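Local coordinates for protein acyl-CoA thioesterase II (Mycobacterium avium subsp. paratuberculosis, PDB 4R9Z) that probably hydrolyses fatty acyl-CoA thioesters, releasing the fatty acid and coenzyme A, within a double hot-dog fold, at residues L47-R52 with F78-L83; G40-Q45 with Q74-E79; S193-M198 with V224-R229. All blocks are in the same frame, centred on the assembly; numbering follows the deposited sequence.

Interaction 1: residues L47-R52 with F78-L83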
ATOM      1  N   LEU B  47       4.025  13.427   4.822  1.00 27.99           N
ATOM      2  CA  LEU B  47       3.943  12.599   6.013  1.00 26.36           C
ATOM      3  C   LEU B  47       4.168  13.439   7.255  1.00 27.31           C
ATOM      4  O   LEU B  47       3.527  13.227   8.280  1.00 30.36           O
ATOM      5  CB  LEU B  47       4.962  11.464   5.966  1.00 25.99           C
ATOM      6  CG  LEU B  47       4.931  10.566   7.208  1.00 30.98           C
ATOM      7  CD1 LEU B  47       3.584   9.863   7.354  1.00 25.14           C
ATOM      8  CD2 LEU B  47       6.089   9.564   7.213  1.00 23.39           C
ATOM      9  N   LEU B  48       5.078  14.399   7.156  1.00 28.90           N
ATOM     10  CA  LEU B  48       5.320  15.314   8.263  1.00 41.15           C
ATOM     11  C   LEU B  48       4.108  16.205   8.481  1.00 34.30           C
ATOM     12  O   LEU B  48       3.751  16.518   9.618  1.00 27.95           O
ATOM     13  CB  LEU B  48       6.568  16.161   8.012  1.00 32.31           C
ATOM     14  CG  LEU B  48       7.871  15.386   8.199  1.00 32.49           C
ATOM     15  CD1 LEU B  48       9.061  16.151   7.645  1.00 36.57           C
ATOM     16  CD2 LEU B  48       8.062  15.061   9.669  1.00 23.58           C
ATOM     17  N   ALA B  49       3.474  16.597   7.383  1.00 30.52           N
ATOM     18  CA  ALA B  49       2.274  17.405   7.460  1.00 24.69           C
ATOM     19  C   ALA B  49       1.223  16.693   8.296  1.00 29.42           C
ATOM     20  O   ALA B  49       0.753  17.224   9.297  1.00 32.67           O
ATOM     21  CB  ALA B  49       1.743  17.692   6.074  1.00 26.84           C
ATOM     22  N   ALA B  50       0.919  15.457   7.918  1.00 28.87           N
ATOM     23  CA  ALA B  50      -0.046  14.645   8.640  1.00 26.82           C
ATOM     24  C   ALA B  50       0.363  14.458  10.098  1.00 28.24           C
ATOM     25  O   ALA B  50      -0.450  14.623  11.005  1.00 25.73           O
ATOM     26  CB  ALA B  50      -0.209  13.294   7.958  1.00 27.03           C
ATOM     27  N   SER B  51       1.630  14.118  10.310  1.00 31.31           N
ATOM     28  CA  SER B  51       2.150  13.835  11.643  1.00 29.65           C
ATOM     29  C   SER B  51       1.995  15.010  12.604  1.00 27.61           C
ATOM     30  O   SER B  51       1.701  14.814  13.779  1.00 27.32           O
ATOM     31  CB  SER B  51       3.620  13.436  11.557  1.00 30.04           C
ATOM     32  OG  SER B  51       3.796  12.353  10.665  1.00 36.35           O
ATOM     33  N   ARG B  52       2.218  16.222  12.104  1.00 33.32           N
ATOM     34  CA  ARG B  52       2.095  17.431  12.918  1.00 30.89           C
ATOM     35  C   ARG B  52       0.653  17.770  13.297  1.00 28.54           C
ATOM     36  O   ARG B  52       0.424  18.566  14.207  1.00 36.99           O
ATOM     37  CB  ARG B  52       2.731  18.619  12.191  1.00 28.71           C
ATOM     38  CG  ARG B  52       4.246  18.530  12.132  1.00 30.86           C
ATOM     39  CD  ARG B  52       4.867  19.624  11.282  1.00 25.13           C
ATOM     40  NE  ARG B  52       4.660  20.955  11.839  1.00 28.86           N
ATOM     41  CZ  ARG B  52       5.163  22.064  11.308  1.00 25.31           C
ATOM     42  NH1 ARG B  52       5.902  21.999  10.211  1.00 30.43           N
ATOM     43  NH2 ARG B  52       4.925  23.234  11.875  1.00 31.80           N
ATOM     44  N   PHE B  78       0.491  21.841   1.173  1.00 32.33           N
ATOM     45  CA  PHE B  78      -0.065  20.603   1.708  1.00 25.85           C
ATOM     46  C   PHE B  78      -1.324  20.858   2.524  1.00 31.42           C
ATOM     47  O   PHE B  78      -1.280  21.541   3.547  1.00 37.49           O
ATOM     48  CB  PHE B  78       0.958  19.878   2.584  1.00 31.91           C
ATOM     49  CG  PHE B  78       2.200  19.458   1.856  1.00 38.70           C
ATOM     50  CD1 PHE B  78       3.242  20.349   1.660  1.00 37.86           C
ATOM     51  CD2 PHE B  78       2.331  18.164   1.378  1.00 33.96           C
ATOM     52  CE1 PHE B  78       4.384  19.958   0.997  1.00 39.68           C
ATOM     53  CE2 PHE B  78       3.473  17.769   0.711  1.00 34.08           C
ATOM     54  CZ  PHE B  78       4.499  18.666   0.521  1.00 37.15           C
ATOM     55  N   GLU B  79      -2.445  20.304   2.074  1.00 27.65           N
ATOM     56  CA  GLU B  79      -3.671  20.330   2.862  1.00 26.77           C
ATOM     57  C   GLU B  79      -3.862  19.001   3.582  1.00 26.87           C
ATOM     58  O   GLU B  79      -3.787  17.938   2.965  1.00 33.55           O
ATOM     59  CB  GLU B  79      -4.893  20.624   1.986  1.00 29.25           C
ATOM     60  CG  GLU B  79      -6.208  20.619   2.767  1.00 38.21           C
ATOM     61  CD  GLU B  79      -7.443  20.680   1.881  1.00 46.86           C
ATOM     62  OE1 GLU B  79      -7.329  20.435   0.659  1.00 49.27           O
ATOM     63  OE2 GLU B  79      -8.539  20.951   2.418  1.00 49.76           O
ATOM     64  N   VAL B  80      -4.102  19.066   4.889  1.00 25.21           N
ATOM     65  CA  VAL B  80      -4.364  17.877   5.695  1.00 22.01           C
ATOM     66  C   VAL B  80      -5.845  17.776   6.057  1.00 28.87           C
ATOM     67  O   VAL B  80      -6.497  18.786   6.328  1.00 29.03           O
ATOM     68  CB  VAL B  80      -3.528  17.869   6.988  1.00 21.48           C
ATOM     69  CG1 VAL B  80      -3.750  16.584   7.768  1.00 21.40           C
ATOM     70  CG2 VAL B  80      -2.058  18.057   6.672  1.00 26.42           C
ATOM     71  N   VAL B  81      -6.375  16.557   6.029  1.00 26.45           N
ATOM     72  CA  VAL B  81      -7.765  16.303   6.383  1.00 21.94           C
ATOM     73  C   VAL B  81      -7.864  15.206   7.450  1.00 23.47           C
ATOM     74  O   VAL B  81      -7.189  14.185   7.364  1.00 33.94           O
ATOM     75  CB  VAL B  81      -8.592  15.915   5.143  1.00 24.44           C
ATOM     76  CG1 VAL B  81      -9.988  15.454   5.542  1.00 14.64           C
ATOM     77  CG2 VAL B  81      -8.674  17.090   4.181  1.00 23.54           C
ATOM     78  N   ASP B  82      -8.675  15.449   8.474  1.00 22.09           N
ATOM     79  CA  ASP B  82      -8.877  14.503   9.564  1.00 23.44           C
ATOM     80  C   ASP B  82      -9.861  13.397   9.160  1.00 25.54           C
ATOM     81  O   ASP B  82     -11.067  13.617   9.117  1.00 25.11           O
ATOM     82  CB  ASP B  82      -9.374  15.254  10.809  1.00 31.08           C
ATOM     83  CG  ASP B  82      -9.708  14.333  11.975  1.00 31.22           C
ATOM     84  OD1 ASP B  82      -9.254  13.172  11.993  1.00 37.85           O
ATOM     85  OD2 ASP B  82     -10.419  14.783  12.895  1.00 46.78           O
ATOM     86  N   LEU B  83      -9.329  12.223   8.834  1.00 24.51           N
ATOM     87  CA  LEU B  83     -10.129  11.054   8.471  1.00 22.50           C
ATOM     88  C   LEU B  83     -10.647  10.332   9.700  1.00 25.87           C
ATOM     89  O   LEU B  83     -11.756   9.801   9.706  1.00 22.15           O
ATOM     90  CB  LEU B  83      -9.321  10.086   7.608  1.00 21.29           C
ATOM     91  CG  LEU B  83      -8.768  10.679   6.315  1.00 23.94           C
ATOM     92  CD1 LEU B  83      -8.016   9.618   5.532  1.00 30.19           C
ATOM     93  CD2 LEU B  83      -9.891  11.284   5.488  1.00 17.10           C
TER
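Ala49 and Val80 carry this wholly apolar contact between the C-terminal turns of the helix and the strand it packs on. The methyl of Ala49, directed at the strand, lies 3.9 Å from Val80 CG2 and, displaced along the strand, 4.2 Å from Phe78 CB. With alanines at both 49 and 50, no longer branch holds the backbones apart, and the CA atoms of Ala50 and Val80 are 6.1 Å from each other. Val80 places CG1 opposite its own amide nitrogen (chi1 -176°), which leaves CG2 as the branch that reaches the helix; besides the Ala49 methyl, it approaches Ala50 N at 4.1 Å. No hydrogen bond joins the two segments.

Here the central helix of the N-terminal hot dog rests on its curved antiparallel sheet. The short axes pass 8.5 Å apart at 43°, and strand 89-98 closes in beside the contact through Val94, which touches both Ala50 and Phe78.

Further out, Leu17 covers Ala49, while Trp23 and Thr53 flank Val80. Backbone pairing fixes the strand on both edges: Phe78 and Val80 bond to Phe25 and Trp23, Glu79 and Val81 to Thr95 and Arg93. Within the helix, Ser51 OG donates to Leu47 O at 2.6 Å, standing above the carbonyl plane. Leu47 O accepts from both Ser51 OG and Ser51 N, which reach it from opposite faces of its plane. On this far flank of the helix, Leu47 and Leu48 pack against Ser193 of helix 188-201.

Interaction 2: residues G40-Q45 with Q74-E79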
ATOM      1  N   GLY B  40       9.845  10.616  -3.191  1.00 38.45           N
ATOM      2  CA  GLY B  40      10.271  10.397  -1.821  1.00 35.11           C
ATOM      3  C   GLY B  40      10.318  11.674  -1.011  1.00 38.70           C
ATOM      4  O   GLY B  40      10.009  11.677   0.178  1.00 39.29           O
ATOM      5  N   HIS B  41      10.704  12.761  -1.667  1.00 36.75           N
ATOM      6  CA  HIS B  41      10.785  14.060  -1.020  1.00 36.69           C
ATOM      7  C   HIS B  41       9.409  14.630  -0.688  1.00 38.23           C
ATOM      8  O   HIS B  41       9.161  15.057   0.440  1.00 43.72           O
ATOM      9  CB  HIS B  41      11.546  15.044  -1.912  1.00 33.51           C
ATOM     10  CG  HIS B  41      11.589  16.438  -1.370  1.00 32.62           C
ATOM     11  ND1 HIS B  41      12.454  16.825  -0.370  1.00 38.13           N
ATOM     12  CD2 HIS B  41      10.867  17.538  -1.691  1.00 36.66           C
ATOM     13  CE1 HIS B  41      12.264  18.105  -0.097  1.00 42.76           C
ATOM     14  NE2 HIS B  41      11.309  18.561  -0.888  1.00 44.88           N
ATOM     15  N   ILE B  42       8.515  14.626  -1.670  1.00 30.43           N
ATOM     16  CA  ILE B  42       7.201  15.216  -1.488  1.00 28.16           C
ATOM     17  C   ILE B  42       6.350  14.350  -0.561  1.00 32.57           C
ATOM     18  O   ILE B  42       5.522  14.874   0.183  1.00 37.14           O
ATOM     19  CB  ILE B  42       6.483  15.446  -2.841  1.00 37.00           C
ATOM     20  CG1 ILE B  42       5.297  16.396  -2.666  1.00 35.65           C
ATOM     21  CG2 ILE B  42       6.043  14.140  -3.475  1.00 30.53           C
ATOM     22  CD1 ILE B  42       4.818  17.010  -3.956  1.00 31.29           C
ATOM     23  N   SER B  43       6.560  13.037  -0.589  1.00 29.63           N
ATOM     24  CA  SER B  43       5.803  12.140   0.278  1.00 29.93           C
ATOM     25  C   SER B  43       6.305  12.226   1.717  1.00 31.88           C
ATOM     26  O   SER B  43       5.547  12.015   2.661  1.00 32.53           O
ATOM     27  CB  SER B  43       5.878  10.694  -0.219  1.00 32.57           C
ATOM     28  OG  SER B  43       7.150  10.124   0.027  1.00 39.70           O
ATOM     29  N   ALA B  44       7.590  12.520   1.881  1.00 32.84           N
ATOM     30  CA  ALA B  44       8.162  12.711   3.208  1.00 38.14           C
ATOM     31  C   ALA B  44       7.613  13.977   3.853  1.00 32.58           C
ATOM     32  O   ALA B  44       7.312  13.999   5.047  1.00 29.79           O
ATOM     33  CB  ALA B  44       9.677  12.773   3.134  1.00 40.42           C
ATOM     34  N   GLN B  45       7.499  15.031   3.052  1.00 25.07           N
ATOM     35  CA  GLN B  45       6.924  16.285   3.514  1.00 31.51           C
ATOM     36  C   GLN B  45       5.457  16.104   3.888  1.00 31.86           C
ATOM     37  O   GLN B  45       5.002  16.590   4.924  1.00 32.42           O
ATOM     38  CB  GLN B  45       7.070  17.371   2.444  1.00 37.61           C
ATOM     39  CG  GLN B  45       8.462  17.977   2.358  1.00 32.21           C
ATOM     40  CD  GLN B  45       8.554  19.097   1.340  1.00 42.19           C
ATOM     41  OE1 GLN B  45       7.861  19.088   0.318  1.00 38.50           O
ATOM     42  NE2 GLN B  45       9.420  20.066   1.608  1.00 42.17           N
ATOM     43  N   GLN B  74       9.028  26.003  -7.583  1.00 52.83           N
ATOM     44  CA  GLN B  74       7.955  26.582  -6.789  1.00 44.09           C
ATOM     45  C   GLN B  74       7.679  25.689  -5.583  1.00 49.32           C
ATOM     46  O   GLN B  74       7.830  24.470  -5.662  1.00 49.56           O
ATOM     47  CB  GLN B  74       6.692  26.754  -7.634  1.00 47.40           C
ATOM     48  CG  GLN B  74       6.913  27.506  -8.939  1.00 55.21           C
ATOM     49  CD  GLN B  74       7.305  28.961  -8.729  1.00 72.00           C
ATOM     50  OE1 GLN B  74       8.411  29.374  -9.082  1.00 62.39           O
ATOM     51  NE2 GLN B  74       6.395  29.748  -8.163  1.00 61.51           N
ATOM     52  N   PRO B  75       7.289  26.293  -4.452  1.00 53.50           N
ATOM     53  CA  PRO B  75       6.988  25.517  -3.244  1.00 43.09           C
ATOM     54  C   PRO B  75       5.684  24.734  -3.392  1.00 43.57           C
ATOM     55  O   PRO B  75       4.973  24.923  -4.377  1.00 43.18           O
ATOM     56  CB  PRO B  75       6.871  26.586  -2.153  1.00 50.88           C
ATOM     57  CG  PRO B  75       6.550  27.842  -2.875  1.00 44.16           C
ATOM     58  CD  PRO B  75       7.189  27.745  -4.226  1.00 56.41           C
ATOM     59  N   VAL B  76       5.372  23.886  -2.416  1.00 42.60           N
ATOM     60  CA  VAL B  76       4.195  23.023  -2.484  1.00 36.67           C
ATOM     61  C   VAL B  76       3.243  23.225  -1.301  1.00 41.09           C
ATOM     62  O   VAL B  76       3.673  23.247  -0.146  1.00 41.96           O
ATOM     63  CB  VAL B  76       4.621  21.534  -2.542  1.00 41.90           C
ATOM     64  CG1 VAL B  76       3.413  20.609  -2.439  1.00 33.32           C
ATOM     65  CG2 VAL B  76       5.435  21.262  -3.802  1.00 36.07           C
ATOM     66  N   ASP B  77       1.950  23.344  -1.591  1.00 35.61           N
ATOM     67  CA  ASP B  77       0.938  23.498  -0.546  1.00 35.83           C
ATOM     68  C   ASP B  77       0.379  22.148  -0.116  1.00 40.43           C
ATOM     69  O   ASP B  77      -0.168  21.411  -0.939  1.00 36.75           O
ATOM     70  CB  ASP B  77      -0.221  24.381  -1.021  1.00 32.57           C
ATOM     71  CG  ASP B  77       0.233  25.742  -1.507  1.00 43.99           C
ATOM     72  OD1 ASP B  77       1.106  26.357  -0.858  1.00 48.09           O
ATOM     73  OD2 ASP B  77      -0.293  26.200  -2.544  1.00 49.99           O
ATOM     74  N   PHE B  78       0.491  21.841   1.173  1.00 32.33           N
ATOM     75  CA  PHE B  78      -0.065  20.603   1.708  1.00 25.85           C
ATOM     76  C   PHE B  78      -1.324  20.858   2.524  1.00 31.42           C
ATOM     77  O   PHE B  78      -1.280  21.541   3.547  1.00 37.49           O
ATOM     78  CB  PHE B  78       0.958  19.878   2.584  1.00 31.91           C
ATOM     79  CG  PHE B  78       2.200  19.458   1.856  1.00 38.70           C
ATOM     80  CD1 PHE B  78       3.242  20.349   1.660  1.00 37.86           C
ATOM     81  CD2 PHE B  78       2.331  18.164   1.378  1.00 33.96           C
ATOM     82  CE1 PHE B  78       4.384  19.958   0.997  1.00 39.68           C
ATOM     83  CE2 PHE B  78       3.473  17.769   0.711  1.00 34.08           C
ATOM     84  CZ  PHE B  78       4.499  18.666   0.521  1.00 37.15           C
ATOM     85  N   GLU B  79      -2.445  20.304   2.074  1.00 27.65           N
ATOM     86  CA  GLU B  79      -3.671  20.330   2.862  1.00 26.77           C
ATOM     87  C   GLU B  79      -3.862  19.001   3.582  1.00 26.87           C
ATOM     88  O   GLU B  79      -3.787  17.938   2.965  1.00 33.55           O
ATOM     89  CB  GLU B  79      -4.893  20.624   1.986  1.00 29.25           C
ATOM     90  CG  GLU B  79      -6.208  20.619   2.767  1.00 38.21           C
ATOM     91  CD  GLU B  79      -7.443  20.680   1.881  1.00 46.86           C
ATOM     92  OE1 GLU B  79      -7.329  20.435   0.659  1.00 49.27           O
ATOM     93  OE2 GLU B  79      -8.539  20.951   2.418  1.00 49.76           O
TER
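Val76 and Ile42 open the contact where the strand begins: Val76 CG1 meets Ile42 CD1 at 4.2 Å, the two side chains crossing at about a right angle. The same Val76 methyl leans over one face of the Phe78 ring, 3.6 Å above its plane and displaced toward the rim. Two residues on, that ring projects at the helix with its outer edge foremost. Ile42 CG1, set opposite its own backbone nitrogen (chi1 -165°), comes 4.0 Å from Phe78 CZ, and Ile42 O lies 3.6 Å from Phe78 CE2, near the ring plane. Gln45 straddles the rim at CZ: OE1, 3.4 Å from Phe78 CZ, lies at the edge near the ring plane, whereas CB, 3.5 Å from Phe78 CZ, stands off the plane just beyond the rim, on the side opposite Val76 CG1; the amide is almost perpendicular to the ring, at 89°.

The helix lies at 41° to the strand, the central helix of the hot dog over its sheet, and Val94 and Ala96 of strand 89-98 also pack on Phe78. The buried amide of Gln45 is held by partners outside the contact: NE2 bonds to Thr14 O and Gln28 O, and OE1 accepts from Gln29 NE2.

With two oxygens facing the C-H rim of Phe78, the contact is probably favoured by weak electrostatic attraction between the partly positive ring edge and the carbonyl groups, as well as by apolar packing.

Interaction 3: residues S193-M198 with V224-R229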
ATOM      1  N   SER B 193       9.898   9.892   8.563  1.00 32.49           N
ATOM      2  CA  SER B 193       9.737  10.509   7.252  1.00 39.37           C
ATOM      3  C   SER B 193      11.013  10.368   6.432  1.00 41.21           C
ATOM      4  O   SER B 193      10.960  10.254   5.210  1.00 41.87           O
ATOM      5  CB  SER B 193       9.365  11.988   7.377  1.00 39.29           C
ATOM      6  OG  SER B 193      10.412  12.729   7.977  1.00 46.76           O
ATOM      7  N   LEU B 194      12.156  10.340   7.109  1.00 40.89           N
ATOM      8  CA  LEU B 194      13.432  10.196   6.420  1.00 41.78           C
ATOM      9  C   LEU B 194      13.602   8.769   5.934  1.00 40.12           C
ATOM     10  O   LEU B 194      14.154   8.527   4.862  1.00 39.68           O
ATOM     11  CB  LEU B 194      14.593  10.580   7.331  1.00 43.29           C
ATOM     12  CG  LEU B 194      14.796  12.076   7.548  1.00 47.40           C
ATOM     13  CD1 LEU B 194      15.739  12.306   8.716  1.00 46.02           C
ATOM     14  CD2 LEU B 194      15.337  12.710   6.279  1.00 39.31           C
ATOM     15  N   VAL B 195      13.123   7.826   6.736  1.00 39.29           N
ATOM     16  CA  VAL B 195      13.056   6.441   6.313  1.00 41.19           C
ATOM     17  C   VAL B 195      12.195   6.331   5.058  1.00 43.58           C
ATOM     18  O   VAL B 195      12.629   5.783   4.046  1.00 48.33           O
ATOM     19  CB  VAL B 195      12.487   5.546   7.410  1.00 41.14           C
ATOM     20  CG1 VAL B 195      12.091   4.200   6.831  1.00 35.59           C
ATOM     21  CG2 VAL B 195      13.511   5.376   8.513  1.00 35.94           C
ATOM     22  N   ALA B 196      10.981   6.864   5.125  1.00 36.94           N
ATOM     23  CA  ALA B 196      10.091   6.877   3.971  1.00 36.27           C
ATOM     24  C   ALA B 196      10.731   7.588   2.783  1.00 35.84           C
ATOM     25  O   ALA B 196      10.654   7.107   1.655  1.00 38.13           O
ATOM     26  CB  ALA B 196       8.767   7.532   4.331  1.00 37.76           C
ATOM     27  N   TYR B 197      11.356   8.733   3.051  1.00 41.65           N
ATOM     28  CA  TYR B 197      12.065   9.520   2.038  1.00 35.82           C
ATOM     29  C   TYR B 197      13.046   8.653   1.246  1.00 37.24           C
ATOM     30  O   TYR B 197      13.000   8.606   0.019  1.00 37.73           O
ATOM     31  CB  TYR B 197      12.804  10.684   2.710  1.00 27.91           C
ATOM     32  CG  TYR B 197      13.223  11.833   1.812  1.00 34.79           C
ATOM     33  CD1 TYR B 197      13.695  11.614   0.523  1.00 34.75           C
ATOM     34  CD2 TYR B 197      13.159  13.146   2.269  1.00 36.94           C
ATOM     35  CE1 TYR B 197      14.082  12.666  -0.287  1.00 36.75           C
ATOM     36  CE2 TYR B 197      13.546  14.206   1.466  1.00 33.44           C
ATOM     37  CZ  TYR B 197      14.008  13.960   0.190  1.00 40.19           C
ATOM     38  OH  TYR B 197      14.391  15.011  -0.613  1.00 42.89           O
ATOM     39  N   MET B 198      13.944   7.986   1.963  1.00 42.03           N
ATOM     40  CA  MET B 198      14.991   7.184   1.343  1.00 43.84           C
ATOM     41  C   MET B 198      14.434   5.884   0.750  1.00 41.22           C
ATOM     42  O   MET B 198      14.894   5.432  -0.299  1.00 43.57           O
ATOM     43  CB  MET B 198      16.100   6.897   2.364  1.00 42.60           C
ATOM     44  CG  MET B 198      16.269   5.443   2.772  1.00 48.58           C
ATOM     45  SD  MET B 198      17.298   4.515   1.624  1.00 54.95           S
ATOM     46  CE  MET B 198      18.479   5.778   1.175  1.00 50.39           C
ATOM     47  N   VAL B 224       4.387   2.420   2.760  1.00 26.03           N
ATOM     48  CA  VAL B 224       5.306   2.040   3.833  1.00 23.75           C
ATOM     49  C   VAL B 224       4.554   1.581   5.075  1.00 29.66           C
ATOM     50  O   VAL B 224       3.654   2.265   5.547  1.00 30.68           O
ATOM     51  CB  VAL B 224       6.232   3.192   4.233  1.00 21.05           C
ATOM     52  CG1 VAL B 224       7.230   2.723   5.275  1.00 28.69           C
ATOM     53  CG2 VAL B 224       6.954   3.735   3.026  1.00 27.05           C
ATOM     54  N   TRP B 225       4.949   0.439   5.622  1.00 30.69           N
ATOM     55  CA  TRP B 225       4.428  -0.007   6.906  1.00 27.59           C
ATOM     56  C   TRP B 225       5.559  -0.022   7.927  1.00 32.85           C
ATOM     57  O   TRP B 225       6.557  -0.722   7.756  1.00 32.37           O
ATOM     58  CB  TRP B 225       3.789  -1.394   6.780  1.00 26.37           C
ATOM     59  CG  TRP B 225       2.653  -1.438   5.809  1.00 27.03           C
ATOM     60  CD1 TRP B 225       1.325  -1.314   6.094  1.00 32.63           C
ATOM     61  CD2 TRP B 225       2.745  -1.603   4.388  1.00 26.68           C
ATOM     62  NE1 TRP B 225       0.582  -1.400   4.939  1.00 27.68           N
ATOM     63  CE2 TRP B 225       1.432  -1.576   3.880  1.00 20.13           C
ATOM     64  CE3 TRP B 225       3.810  -1.774   3.498  1.00 27.75           C
ATOM     65  CZ2 TRP B 225       1.156  -1.714   2.527  1.00 18.16           C
ATOM     66  CZ3 TRP B 225       3.531  -1.912   2.155  1.00 24.28           C
ATOM     67  CH2 TRP B 225       2.213  -1.880   1.682  1.00 19.23           C
ATOM     68  N   PHE B 226       5.418   0.744   8.986  1.00 33.80           N
ATOM     69  CA  PHE B 226       6.450   0.875   9.974  1.00 30.16           C
ATOM     70  C   PHE B 226       6.375  -0.191  11.015  1.00 30.59           C
ATOM     71  O   PHE B 226       5.327  -0.588  11.409  1.00 34.29           O
ATOM     72  CB  PHE B 226       6.394   2.233  10.617  1.00 23.43           C
ATOM     73  CG  PHE B 226       6.660   3.351   9.680  1.00 29.78           C
ATOM     74  CD1 PHE B 226       7.933   3.721   9.357  1.00 21.35           C
ATOM     75  CD2 PHE B 226       5.628   4.041   9.124  1.00 32.32           C
ATOM     76  CE1 PHE B 226       8.159   4.748   8.509  1.00 21.62           C
ATOM     77  CE2 PHE B 226       5.852   5.071   8.265  1.00 25.64           C
ATOM     78  CZ  PHE B 226       7.125   5.426   7.966  1.00 23.34           C
ATOM     79  N   HIS B 227       7.525  -0.652  11.453  1.00 30.64           N
ATOM     80  CA  HIS B 227       7.591  -1.736  12.389  1.00 36.25           C
ATOM     81  C   HIS B 227       8.228  -1.294  13.681  1.00 43.84           C
ATOM     82  O   HIS B 227       7.610  -1.275  14.714  1.00 44.03           O
ATOM     83  CB  HIS B 227       8.375  -2.865  11.770  1.00 20.00           C
ATOM     84  CG  HIS B 227       8.385  -4.111  12.571  1.00 20.00           C
ATOM     85  ND1 HIS B 227       9.390  -4.418  13.445  1.00 20.00           N
ATOM     86  CD2 HIS B 227       7.532  -5.147  12.609  1.00 20.00           C
ATOM     87  CE1 HIS B 227       9.146  -5.581  14.004  1.00 20.00           C
ATOM     88  NE2 HIS B 227       8.023  -6.043  13.513  1.00 20.00           N
ATOM     89  N   GLY B 228       9.481  -0.925  13.602  1.00 41.54           N
ATOM     90  CA  GLY B 228      10.241  -0.583  14.754  1.00 44.50           C
ATOM     91  C   GLY B 228      10.827   0.747  14.462  1.00 45.71           C
ATOM     92  O   GLY B 228      10.752   1.202  13.369  1.00 42.88           O
ATOM     93  N   ARG B 229      11.373   1.387  15.467  1.00 47.47           N
ATOM     94  CA  ARG B 229      11.918   2.725  15.299  1.00 40.07           C
ATOM     95  C   ARG B 229      13.337   2.694  14.737  1.00 41.01           C
ATOM     96  O   ARG B 229      14.195   1.956  15.217  1.00 49.83           O
ATOM     97  CB  ARG B 229      11.871   3.471  16.628  1.00 46.33           C
ATOM     98  CG  ARG B 229      11.419   4.905  16.480  1.00 59.07           C
ATOM     99  CD  ARG B 229      11.244   5.560  17.830  1.00 69.98           C
ATOM    100  NE  ARG B 229      10.012   5.106  18.467  1.00 68.62           N
ATOM    101  CZ  ARG B 229       9.520   5.613  19.592  1.00 70.77           C
ATOM    102  NH1 ARG B 229      10.155   6.603  20.207  1.00 68.21           N
ATOM    103  NH2 ARG B 229       8.389   5.134  20.095  1.00 64.69           N
TER
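Phe226 and Val195 meet because each side chain is turned toward the other: CG of Phe226 lies opposite its own carbonyl carbon (chi1 -64°), swinging the ring toward the helix, while Val195 sets CG1 opposite its backbone nitrogen (chi1 165°). Phe226 CE1 and Val195 CG1 are 4.3 Å apart, and the methyl comes at the ring obliquely. Beside them Ala196 CB points at Val224 and lies 4.4 Å from its CG2. The other Val224 branch, CG1, sits 3.8 Å above the plane of the Phe226 ring toward the rim, covering part of that face from within the strand. The contact is purely apolar, without a hydrogen bond between the segments.

This is the second hot dog's helix against its own sheet. The strand lies at the seam between the two halves: Val224 and Phe226 bond through their backbones to Val62 and His60 of strand 58-66, whereas Trp225 pairs with Thr266 of strand 263-272. Cys265 of that latter strand touches both Val195 and Val224, and across helix 188-201 Ser193 and Tyr197 pack on helix 39-52.

Interactions 2 and 1, in chain order, are adjoining parts of one interface, helix 39-52 on strand 76-85, with centres 11 Å apart and Phe78 common to both. Interaction 3 follows later in the chain and is the corresponding helix-on-sheet contact of the second hot dog, its centre 16 Å from that of interaction 1 and 17 Å from that of interaction 2. The helices meet each other: Leu48 CG lies 3.7 Å from Ser193 OG, and His41 ND1 and Tyr197 OH, 2.7 Å apart, probably form a hydrogen bond. With strands 58-66 and 218-226 paired, the two halves are joined through both layers, as expected of a double hot-dog thioesterase.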